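Local atomic coordinates of UTP-glucose-1-phosphate uridylyltransferase 2 (Trypanosoma brucei, PDB entry 3GUE), a protein that probably catalyses the reversible transfer of a uridylyl group from UTP to alpha-D-glucose 1-phosphate, yielding UDP-glucose and diphosphate. Residues 56-61 with 298-303; 229-234 with 241-246; 256-261 with 290-295; 354-357 with 361-364. All blocks are in the same frame, centred on the assembly; numbering follows the deposited sequence.

Contact 1: residues 56-61 with 298-303; sequences ESLPFL and HCFFNT. With UPG (uridine-5'-diphosphate-glucose), chain C.
The irregular run 56-61 passes the start of strand 300-309 with the CA atoms of Leu58 and Phe300 8.4 Å apart and no hydrogen bond between the two segments, so side chains must fill the gap. Phe300 does most of this. With CG anti to its carbonyl carbon (chi1 -61°), its ring reaches out to the loop, and CD1 of Leu58 lies over one face, 3.8 Å from the ring centroid and 21° off the normal, a CH-pi contact. SG of its sequence neighbour Cys299 covers the opposite face, offset toward the rim. At the ring edge, Phe300 CE2 is 3.8 Å from Ser57 N and 3.9 Å from Glu56 C. A leucine methyl suits a ring face, and the flat Glu56-Ser57 peptide can lie close along the edge. Two residues on from Phe300, Asn302 bonds the bound UDP-glucose: Asn302 ND2 donates to O3' at 2.8 Å, and the main-chain O of Asn302 accepts from O4' at 2.5 Å, so short that the exact length is doubtful. The loop side thus rests on apolar and van der Waals contact, whereas the bonds from Asn302 orient O3' and O4' and probably help to recognise the sugar.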
# COMPACT_ATOMS: atom_id res chain seq x y z
N GLU A 56 -8.25 19.31 -10.32
CA GLU A 56 -7.97 19.61 -11.73
C GLU A 56 -6.51 19.94 -12.00
O GLU A 56 -6.02 19.79 -13.14
CB GLU A 56 -8.88 20.75 -12.20
CG GLU A 56 -8.52 22.16 -11.69
CD GLU A 56 -9.20 22.59 -10.37
OE1 GLU A 56 -9.40 21.75 -9.44
OE2 GLU A 56 -9.52 23.80 -10.28
N SER A 57 -5.81 20.40 -10.97
CA SER A 57 -4.43 20.79 -11.13
C SER A 57 -3.68 20.59 -9.83
O SER A 57 -4.31 20.59 -8.75
CB SER A 57 -4.32 22.23 -11.65
OG SER A 57 -4.67 23.17 -10.66
N LEU A 58 -2.36 20.34 -9.95
CA LEU A 58 -1.42 20.25 -8.82
C LEU A 58 0.02 20.66 -9.20
O LEU A 58 0.41 20.53 -10.35
CB LEU A 58 -1.38 18.83 -8.24
CG LEU A 58 -2.51 18.23 -7.40
CD1 LEU A 58 -2.21 16.74 -7.15
CD2 LEU A 58 -2.68 18.98 -6.08
N PRO A 59 0.82 21.11 -8.22
CA PRO A 59 2.22 21.44 -8.49
C PRO A 59 3.00 20.19 -8.84
O PRO A 59 2.74 19.13 -8.29
CB PRO A 59 2.74 21.96 -7.13
CG PRO A 59 1.53 22.29 -6.35
CD PRO A 59 0.49 21.31 -6.80
N PHE A 60 3.94 20.35 -9.76
CA PHE A 60 4.80 19.28 -10.21
C PHE A 60 6.13 19.44 -9.53
O PHE A 60 6.55 20.56 -9.23
CB PHE A 60 4.95 19.36 -11.76
CG PHE A 60 3.85 18.65 -12.50
CD1 PHE A 60 4.12 17.51 -13.27
CD2 PHE A 60 2.53 19.10 -12.42
CE1 PHE A 60 3.10 16.84 -13.94
CE2 PHE A 60 1.50 18.44 -13.07
CZ PHE A 60 1.79 17.30 -13.85
N LEU A 61 6.80 18.32 -9.30
CA LEU A 61 8.11 18.27 -8.63
C LEU A 61 9.22 19.11 -9.29
O LEU A 61 10.01 19.78 -8.59
CB LEU A 61 8.54 16.82 -8.51
CG LEU A 61 9.58 16.38 -7.52
CD1 LEU A 61 9.02 16.36 -6.13
CD2 LEU A 61 9.98 14.98 -7.96
N HIS A 298 -10.52 11.78 -12.19
CA HIS A 298 -9.78 11.62 -10.96
C HIS A 298 -8.39 11.10 -11.32
O HIS A 298 -8.10 9.91 -11.20
CB HIS A 298 -10.55 10.67 -10.03
CG HIS A 298 -11.91 11.16 -9.68
ND1 HIS A 298 -12.13 12.31 -8.94
CD2 HIS A 298 -13.14 10.70 -10.01
CE1 HIS A 298 -13.42 12.49 -8.78
NE2 HIS A 298 -14.06 11.54 -9.44
N CYS A 299 -7.55 12.05 -11.75
CA CYS A 299 -6.25 11.83 -12.40
C CYS A 299 -5.03 11.90 -11.50
O CYS A 299 -3.90 11.66 -11.95
CB CYS A 299 -6.06 12.87 -13.52
SG CYS A 299 -6.28 14.60 -13.02
N PHE A 300 -5.25 12.25 -10.23
CA PHE A 300 -4.15 12.30 -9.27
C PHE A 300 -4.23 11.17 -8.24
O PHE A 300 -5.08 11.16 -7.35
CB PHE A 300 -4.06 13.68 -8.61
CG PHE A 300 -3.81 14.79 -9.59
CD1 PHE A 300 -2.65 14.82 -10.36
CD2 PHE A 300 -4.75 15.80 -9.77
CE1 PHE A 300 -2.43 15.83 -11.28
CE2 PHE A 300 -4.52 16.86 -10.68
CZ PHE A 300 -3.37 16.87 -11.44
N PHE A 301 -3.33 10.20 -8.40
CA PHE A 301 -3.39 8.93 -7.66
C PHE A 301 -2.32 8.92 -6.58
O PHE A 301 -1.15 9.11 -6.87
CB PHE A 301 -3.19 7.75 -8.64
CG PHE A 301 -3.80 6.45 -8.18
CD1 PHE A 301 -5.18 6.23 -8.27
CD2 PHE A 301 -3.00 5.42 -7.71
CE1 PHE A 301 -5.73 5.02 -7.86
CE2 PHE A 301 -3.55 4.21 -7.30
CZ PHE A 301 -4.91 4.00 -7.38
N ASN A 302 -2.74 8.70 -5.34
CA ASN A 302 -1.83 8.58 -4.21
C ASN A 302 -0.83 7.40 -4.35
O ASN A 302 -1.24 6.25 -4.55
CB ASN A 302 -2.64 8.45 -2.91
CG ASN A 302 -1.78 8.28 -1.70
OD1 ASN A 302 -0.62 8.80 -1.64
ND2 ASN A 302 -2.32 7.56 -0.68
N THR A 303 0.46 7.72 -4.27
CA THR A 303 1.53 6.73 -4.31
C THR A 303 1.70 6.09 -2.92
O THR A 303 2.31 5.03 -2.81
CB THR A 303 2.89 7.33 -4.70
OG1 THR A 303 3.35 8.20 -3.66
CG2 THR A 303 2.85 8.11 -6.06
N1 UPG C . -0.33 -2.21 5.60
C2 UPG C . 0.07 -2.10 6.94
N3 UPG C . -0.92 -2.20 7.91
C4 UPG C . -2.25 -2.39 7.61
C5 UPG C . -2.66 -2.48 6.28
C6 UPG C . -1.71 -2.39 5.26
O2 UPG C . 1.24 -1.96 7.32
O4 UPG C . -3.04 -2.48 8.56
C1C UPG C . 0.70 -2.11 4.51
C2C UPG C . 0.73 -3.14 3.38
O2C UPG C . 1.42 -4.32 3.79
C3C UPG C . 1.54 -2.36 2.34
C4C UPG C . 1.02 -0.94 2.51
O4C UPG C . 0.44 -0.86 3.84
O3C UPG C . 2.92 -2.38 2.73
C5C UPG C . -0.11 -0.62 1.48
O5C UPG C . -1.29 -1.34 1.69
PA UPG C . -2.13 -1.94 0.44
O1A UPG C . -1.11 -2.61 -0.42
O2A UPG C . -3.31 -2.69 0.88
O3A UPG C . -2.59 -0.56 -0.33
PB UPG C . -3.95 0.30 -0.09
O1B UPG C . -4.06 0.60 1.35
O2B UPG C . -5.11 -0.32 -0.81
O3B UPG C . -3.58 1.59 -0.97
C1' UPG C . -2.45 2.44 -0.53
C2' UPG C . -2.98 3.85 -0.28
C3' UPG C . -3.63 4.34 -1.56
C4' UPG C . -2.57 4.36 -2.68
C5' UPG C . -1.95 2.96 -2.86
C6' UPG C . -0.71 3.03 -3.72
O2' UPG C . -3.95 3.86 0.79
O3' UPG C . -4.22 5.61 -1.33
O4' UPG C . -3.15 4.80 -3.90
O5' UPG C . -1.49 2.38 -1.61
O6' UPG C . -0.38 1.72 -4.18

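Contact 2: residues 229-234 with 241-246; sequences VRLLDY and GFLMEV
The ring of Tyr234 meets Leu243 at its edge: CD1 of the leucine lies in the ring plane, 3.8 Å from Tyr234 CD2, and the two side chains run at about a right angle. In the carboxylate, the other flat group, Glu245 OE2 lies 3.2 Å from Leu231 CD2, a methyl that gives it no hydrogen bond. That oxygen is instead paired with Arg371 in a salt bridge, and OE1 is bonded by Asn305. Between these two groups the leucines interlock. Leu231 CD1 comes to 3.7 Å from Leu243 CD1, while Leu231 CD2 is 3.9 Å from Leu243 CD2. Both leucines hold CG anti to the backbone N (chi1 -172° for Leu231), which sends their forked ends into the gap between helix and strand. Leucine is apt here because two methyls can engage two neighbours at once. Tyrosine gives the apolar patch its ring edge, while its hydroxyl bonds Glu363 and Lys238. Helix 229-237 lies across a face of the mixed central sheet; the axes of segments 229-234 and 242-246 come within 10.3 Å, their directions 139° apart. Helix 61-64 adds Leu61 and Ile64 around Leu231, and strands 300-309 and 362-366 flank strand 242-248.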
# COMPACT_ATOMS: atom_id res chain seq x y z
N VAL A 229 15.92 14.29 -1.03
CA VAL A 229 16.29 15.41 -0.16
C VAL A 229 15.78 16.79 -0.70
O VAL A 229 15.44 17.67 0.09
CB VAL A 229 17.79 15.41 0.23
CG1 VAL A 229 18.10 16.52 1.25
CG2 VAL A 229 18.21 14.04 0.78
N ARG A 230 15.68 16.95 -2.02
CA ARG A 230 15.16 18.21 -2.62
C ARG A 230 13.64 18.44 -2.38
O ARG A 230 13.17 19.57 -2.33
CB ARG A 230 15.52 18.33 -4.13
CG ARG A 230 17.04 18.23 -4.42
CD ARG A 230 17.42 18.65 -5.87
NE ARG A 230 17.15 17.59 -6.84
CZ ARG A 230 18.07 16.95 -7.56
NH1 ARG A 230 19.37 17.26 -7.45
NH2 ARG A 230 17.70 15.99 -8.40
N LEU A 231 12.90 17.35 -2.19
CA LEU A 231 11.49 17.42 -1.82
C LEU A 231 11.37 17.62 -0.32
O LEU A 231 10.51 18.36 0.17
CB LEU A 231 10.78 16.14 -2.20
CG LEU A 231 9.25 16.12 -2.05
CD1 LEU A 231 8.54 17.33 -2.73
CD2 LEU A 231 8.73 14.80 -2.59
N LEU A 232 12.23 16.95 0.41
CA LEU A 232 12.36 17.27 1.81
C LEU A 232 12.61 18.76 2.01
O LEU A 232 11.95 19.39 2.84
CB LEU A 232 13.46 16.44 2.46
CG LEU A 232 13.71 16.70 3.95
CD1 LEU A 232 12.34 16.73 4.72
CD2 LEU A 232 14.62 15.63 4.46
N ASP A 233 13.55 19.31 1.25
CA ASP A 233 13.93 20.74 1.32
C ASP A 233 12.69 21.61 1.12
O ASP A 233 12.45 22.53 1.88
CB ASP A 233 14.97 21.09 0.24
CG ASP A 233 16.38 20.62 0.56
OD1 ASP A 233 16.68 20.20 1.69
OD2 ASP A 233 17.23 20.70 -0.35
N TYR A 234 11.92 21.28 0.09
CA TYR A 234 10.68 21.97 -0.26
C TYR A 234 9.63 21.97 0.85
O TYR A 234 9.05 23.01 1.16
CB TYR A 234 10.05 21.36 -1.50
CG TYR A 234 8.68 21.94 -1.80
CD1 TYR A 234 8.56 23.23 -2.31
CD2 TYR A 234 7.52 21.21 -1.55
CE1 TYR A 234 7.33 23.78 -2.58
CE2 TYR A 234 6.27 21.75 -1.81
CZ TYR A 234 6.19 23.05 -2.34
OH TYR A 234 4.96 23.61 -2.63
N GLY A 241 3.39 20.16 7.35
CA GLY A 241 3.32 19.03 8.26
C GLY A 241 3.24 17.69 7.54
O GLY A 241 3.59 16.64 8.08
N PHE A 242 2.76 17.75 6.31
CA PHE A 242 2.42 16.56 5.56
C PHE A 242 2.54 16.89 4.07
O PHE A 242 2.01 17.91 3.60
CB PHE A 242 0.99 16.16 5.96
CG PHE A 242 0.40 14.99 5.20
CD1 PHE A 242 0.26 13.75 5.83
CD2 PHE A 242 -0.08 15.15 3.93
CE1 PHE A 242 -0.35 12.67 5.16
CE2 PHE A 242 -0.64 14.08 3.21
CZ PHE A 242 -0.80 12.84 3.83
N LEU A 243 3.30 16.05 3.36
CA LEU A 243 3.40 16.09 1.93
C LEU A 243 3.09 14.70 1.37
O LEU A 243 3.72 13.72 1.73
CB LEU A 243 4.78 16.57 1.50
CG LEU A 243 5.00 16.93 0.02
CD1 LEU A 243 6.08 17.97 -0.10
CD2 LEU A 243 5.31 15.72 -0.90
N MET A 244 2.11 14.63 0.47
CA MET A 244 1.78 13.41 -0.28
C MET A 244 2.31 13.43 -1.72
O MET A 244 2.02 14.36 -2.46
CB MET A 244 0.25 13.27 -0.35
CG MET A 244 -0.21 12.12 -1.25
SD MET A 244 -1.99 12.05 -1.47
CE MET A 244 -2.53 11.61 0.18
N GLU A 245 3.07 12.41 -2.13
CA GLU A 245 3.45 12.29 -3.53
C GLU A 245 2.29 11.62 -4.28
O GLU A 245 1.75 10.64 -3.78
CB GLU A 245 4.75 11.47 -3.71
CG GLU A 245 5.98 11.92 -2.92
CD GLU A 245 7.24 11.22 -3.41
OE1 GLU A 245 7.09 10.20 -4.14
OE2 GLU A 245 8.36 11.70 -3.12
N VAL A 246 1.87 12.20 -5.40
CA VAL A 246 0.88 11.59 -6.31
C VAL A 246 1.46 11.42 -7.72
O VAL A 246 2.41 12.12 -8.10
CB VAL A 246 -0.43 12.42 -6.42
CG1 VAL A 246 -1.15 12.52 -5.07
CG2 VAL A 246 -0.17 13.83 -7.01

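Contact 3: residues 256-261 with 290-295; sequences GGHLAY and DSFQNI. With UPG (uridine-5'-diphosphate-glucose), chain C; SO4 (sulfate ion), chain G.
The glucose end of the UDP-glucose site is formed in part by the start of strand 257-262, and against it packs the end of helix 289-292, where Phe292 meets Gly256 and His258. The Phe292 ring presents its edge to the glycine, with CZ 3.4 Å from Gly256 O in the ring plane. Phe292 CE1 approaches His258 CD2 at 3.6 Å, and the two rings are inclined at 59°, centroids 5.1 Å apart. On the ligand side, Gly257 N donates a nearly straight 3.0 Å bond to O4' of the sugar, the hydroxyl that also bonds Asn302. This strand is the middle one of a three-stranded antiparallel sheet beside the nucleotide-sugar site of the GT-A-like fold. Glycines suit the entry to the strand because a CB on either residue would run into the sugar hydroxyls, and the backbone angles of Gly256 would also press a CB against the preceding carbonyl. Both ring nitrogens of His258 are used: ND1 donates to Leu259 O at 3.0 Å, from well above the carbonyl plane, and NE2 is bonded to Arg279. Around the helix end, on either side of Phe292 in sequence, Ser291 OG and Asn294 ND2 bond a sulfate, probably from the crystallisation liquor.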
# COMPACT_ATOMS: atom_id res chain seq x y z
N GLY A 256 -6.57 1.49 -4.86
CA GLY A 256 -5.84 2.40 -3.99
C GLY A 256 -6.72 3.62 -3.80
O GLY A 256 -7.94 3.49 -3.70
N GLY A 257 -6.12 4.80 -3.74
CA GLY A 257 -6.89 6.03 -3.57
C GLY A 257 -6.54 7.18 -4.50
O GLY A 257 -5.39 7.36 -4.85
N HIS A 258 -7.55 7.93 -4.90
CA HIS A 258 -7.36 9.20 -5.61
C HIS A 258 -7.73 10.37 -4.72
O HIS A 258 -8.54 10.24 -3.79
CB HIS A 258 -8.16 9.26 -6.93
CG HIS A 258 -9.64 9.31 -6.73
ND1 HIS A 258 -10.32 10.48 -6.51
CD2 HIS A 258 -10.57 8.33 -6.72
CE1 HIS A 258 -11.61 10.23 -6.38
NE2 HIS A 258 -11.79 8.93 -6.50
N LEU A 259 -7.14 11.52 -5.04
CA LEU A 259 -7.44 12.76 -4.38
C LEU A 259 -8.68 13.38 -4.96
O LEU A 259 -9.02 13.17 -6.14
CB LEU A 259 -6.25 13.75 -4.47
CG LEU A 259 -5.05 13.39 -3.59
CD1 LEU A 259 -4.05 14.57 -3.56
CD2 LEU A 259 -5.44 13.04 -2.17
N ALA A 260 -9.37 14.14 -4.12
CA ALA A 260 -10.52 14.92 -4.54
C ALA A 260 -10.59 16.10 -3.60
O ALA A 260 -9.71 16.27 -2.77
CB ALA A 260 -11.79 14.09 -4.48
N TYR A 261 -11.62 16.90 -3.75
CA TYR A 261 -11.81 18.11 -2.99
C TYR A 261 -13.19 18.05 -2.34
O TYR A 261 -14.13 17.49 -2.92
CB TYR A 261 -11.77 19.33 -3.92
CG TYR A 261 -10.38 19.89 -4.19
CD1 TYR A 261 -9.45 19.99 -3.17
CD2 TYR A 261 -10.03 20.35 -5.47
CE1 TYR A 261 -8.18 20.51 -3.39
CE2 TYR A 261 -8.75 20.87 -5.71
CZ TYR A 261 -7.85 20.95 -4.67
OH TYR A 261 -6.61 21.47 -4.90
N ASP A 290 -17.62 3.33 -11.74
CA ASP A 290 -17.31 3.94 -13.04
C ASP A 290 -16.62 5.29 -12.90
O ASP A 290 -15.55 5.51 -13.48
CB ASP A 290 -18.57 4.00 -13.94
CG ASP A 290 -19.02 2.62 -14.42
OD1 ASP A 290 -18.24 1.66 -14.22
OD2 ASP A 290 -20.13 2.48 -14.99
N SER A 291 -17.19 6.19 -12.09
CA SER A 291 -16.52 7.43 -11.68
C SER A 291 -15.17 7.18 -10.99
O SER A 291 -14.14 7.72 -11.40
CB SER A 291 -17.45 8.25 -10.78
OG SER A 291 -18.66 8.59 -11.43
N PHE A 292 -15.15 6.35 -9.94
CA PHE A 292 -13.89 6.08 -9.24
C PHE A 292 -12.79 5.70 -10.23
O PHE A 292 -11.62 6.02 -10.00
CB PHE A 292 -14.05 5.01 -8.14
CG PHE A 292 -12.78 4.72 -7.35
CD1 PHE A 292 -12.52 5.37 -6.16
CD2 PHE A 292 -11.86 3.74 -7.80
CE1 PHE A 292 -11.36 5.11 -5.43
CE2 PHE A 292 -10.71 3.44 -7.08
CZ PHE A 292 -10.45 4.13 -5.88
N GLN A 293 -13.20 5.03 -11.33
CA GLN A 293 -12.27 4.47 -12.35
C GLN A 293 -12.11 5.32 -13.61
O GLN A 293 -11.43 4.94 -14.56
CB GLN A 293 -12.65 3.02 -12.72
CG GLN A 293 -12.58 2.02 -11.57
CD GLN A 293 -11.16 1.66 -11.15
OE1 GLN A 293 -10.18 2.09 -11.76
NE2 GLN A 293 -11.05 0.81 -10.14
N ASN A 294 -12.72 6.50 -13.60
CA ASN A 294 -12.47 7.51 -14.63
C ASN A 294 -11.11 8.18 -14.35
O ASN A 294 -11.03 9.07 -13.52
CB ASN A 294 -13.62 8.52 -14.60
CG ASN A 294 -13.59 9.48 -15.76
OD1 ASN A 294 -12.54 9.77 -16.32
ND2 ASN A 294 -14.77 9.98 -16.14
N ILE A 295 -10.05 7.74 -15.03
CA ILE A 295 -8.69 8.22 -14.71
C ILE A 295 -8.45 9.66 -15.20
O ILE A 295 -7.49 10.31 -14.76
CB ILE A 295 -7.57 7.28 -15.25
CG1 ILE A 295 -7.51 7.32 -16.79
CG2 ILE A 295 -7.72 5.85 -14.67
CD1 ILE A 295 -6.28 6.62 -17.36
N1 UPG C . -0.33 -2.21 5.60
C2 UPG C . 0.07 -2.10 6.94
N3 UPG C . -0.92 -2.20 7.91
C4 UPG C . -2.25 -2.39 7.61
C5 UPG C . -2.66 -2.48 6.28
C6 UPG C . -1.71 -2.39 5.26
O2 UPG C . 1.24 -1.96 7.32
O4 UPG C . -3.04 -2.48 8.56
C1C UPG C . 0.70 -2.11 4.51
C2C UPG C . 0.73 -3.14 3.38
O2C UPG C . 1.42 -4.32 3.79
C3C UPG C . 1.54 -2.36 2.34
C4C UPG C . 1.02 -0.94 2.51
O4C UPG C . 0.44 -0.86 3.84
O3C UPG C . 2.92 -2.38 2.73
C5C UPG C . -0.11 -0.62 1.48
O5C UPG C . -1.29 -1.34 1.69
PA UPG C . -2.13 -1.94 0.44
O1A UPG C . -1.11 -2.61 -0.42
O2A UPG C . -3.31 -2.69 0.88
O3A UPG C . -2.59 -0.56 -0.33
PB UPG C . -3.95 0.30 -0.09
O1B UPG C . -4.06 0.60 1.35
O2B UPG C . -5.11 -0.32 -0.81
O3B UPG C . -3.58 1.59 -0.97
C1' UPG C . -2.45 2.44 -0.53
C2' UPG C . -2.98 3.85 -0.28
C3' UPG C . -3.63 4.34 -1.56
C4' UPG C . -2.57 4.36 -2.68
C5' UPG C . -1.95 2.96 -2.86
C6' UPG C . -0.71 3.03 -3.72
O2' UPG C . -3.95 3.86 0.79
O3' UPG C . -4.22 5.61 -1.33
O4' UPG C . -3.15 4.80 -3.90
O5' UPG C . -1.49 2.38 -1.61
O6' UPG C . -0.38 1.72 -4.18
S SO4 G . -18.28 10.21 -14.63
O1 SO4 G . -19.62 9.64 -14.82
O2 SO4 G . -18.12 11.36 -15.53
O3 SO4 G . -18.12 10.63 -13.24
O4 SO4 G . -17.29 9.17 -14.91

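Contact 4: residues 354-357 with 361-364; sequences AAIS and RSEA
The end of a 3-10 segment, residues 354-356, comes alongside the beginning of strand 362-366, with the CA atoms of Ile356 and Ser362 5.9 Å apart and only a few residues of chain joining the segments. The strand is an outermost one of the mixed central sheet of this GT-A-like fold, pairing with strand 242-248, so the turn closes over the sheet border as the chain enters this edge strand, the last of the mixed sheet in chain order. The one hydrogen bond across the contact runs from the hydroxyl of Ser362 to the carbonyl of Ile356; it is modelled at 2.4 Å from Ser362 OG to Ile356 O, too short to be taken literally. The serine points to the turn and holds OG between its backbone N and carbonyl carbon (chi1 79°), which puts the hydroxyl within reach of that oxygen. A small side chain with a donor suits this position: it takes up a main-chain carbonyl at the end of the turn without pushing the two segments apart. Around this polar link the isoleucine supplies apolar surface. Its CG1, anti to the backbone N (chi1 -171°), lies 3.6 Å from Ser362 OG, and the extended branch carries CD1 onward along the strand to the small methyl of Ala364. Phe242 packs on Ile356, Ala355 and Ser362 and continues this apolar surface on strand 242-248. Glu363, whose CB points away from the turn, directs its carboxylate to Tyr234 and Lys238. The far end of the isoleucine makes a loose contact, Ile356 CD1 standing 4.5 Å from Ala364 CB.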
# COMPACT_ATOMS: atom_id res chain seq x y z
N ALA A 354 -5.19 9.75 4.66
CA ALA A 354 -6.35 10.54 5.08
C ALA A 354 -5.98 11.68 6.06
O ALA A 354 -6.78 12.59 6.31
CB ALA A 354 -7.47 9.59 5.65
N ALA A 355 -4.76 11.62 6.61
CA ALA A 355 -4.22 12.71 7.45
C ALA A 355 -3.92 13.97 6.63
O ALA A 355 -3.47 15.00 7.17
CB ALA A 355 -2.96 12.26 8.21
N ILE A 356 -4.11 13.89 5.32
CA ILE A 356 -3.85 15.06 4.47
C ILE A 356 -4.73 16.27 4.84
O ILE A 356 -4.27 17.40 4.75
CB ILE A 356 -3.90 14.74 2.95
CG1 ILE A 356 -3.40 15.94 2.13
CG2 ILE A 356 -5.30 14.23 2.52
CD1 ILE A 356 -3.64 15.75 0.65
N SER A 357 -5.96 16.05 5.30
CA SER A 357 -6.78 17.19 5.79
C SER A 357 -6.58 17.54 7.28
O SER A 357 -7.02 18.60 7.74
CB SER A 357 -8.27 16.98 5.52
OG SER A 357 -8.84 16.01 6.38
N ARG A 361 -0.75 22.31 7.80
CA ARG A 361 -0.22 22.68 6.49
C ARG A 361 0.15 21.42 5.73
O ARG A 361 1.13 20.72 6.08
CB ARG A 361 0.98 23.60 6.65
CG ARG A 361 0.70 24.92 7.35
CD ARG A 361 1.98 25.70 7.54
NE ARG A 361 2.57 25.98 6.23
CZ ARG A 361 2.21 27.02 5.48
NH1 ARG A 361 1.29 27.87 5.94
NH2 ARG A 361 2.77 27.21 4.29
N SER A 362 -0.63 21.10 4.70
CA SER A 362 -0.44 19.89 3.96
C SER A 362 -0.48 20.17 2.46
O SER A 362 -1.09 21.14 2.02
CB SER A 362 -1.45 18.81 4.39
OG SER A 362 -2.71 19.02 3.80
N GLU A 363 0.19 19.34 1.67
CA GLU A 363 0.23 19.52 0.23
C GLU A 363 0.35 18.17 -0.47
O GLU A 363 0.84 17.20 0.12
CB GLU A 363 1.41 20.41 -0.16
CG GLU A 363 1.21 21.93 0.09
CD GLU A 363 2.21 22.82 -0.66
OE1 GLU A 363 2.94 22.30 -1.51
OE2 GLU A 363 2.25 24.04 -0.40
N ALA A 364 -0.12 18.13 -1.71
CA ALA A 364 0.15 17.02 -2.60
C ALA A 364 0.93 17.55 -3.81
O ALA A 364 0.63 18.64 -4.33
CB ALA A 364 -1.14 16.38 -3.03

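From the N terminus, the loop at 56-61 is met first; its partner 298-303 comes more than 230 residues later, so contact 1 closes the widest loop. Within it contact 2 closes a short helix-to-strand connection, and contact 3 follows, joining strand 257-262 to helix 289-292 through a longer excursion; these two are in series. Contact 4 opens after contact 1 has closed and spans the three-residue link into strand 362-366. None cross. Strands 300-309, 242-248 and 362-366, neighbours in the mixed sheet, join contacts 1, 2 and 4, while Leu259 reaches Met244, Val246 and Ala364 from the small antiparallel sheet. Contacts 1 and 3 both touch UDP-glucose.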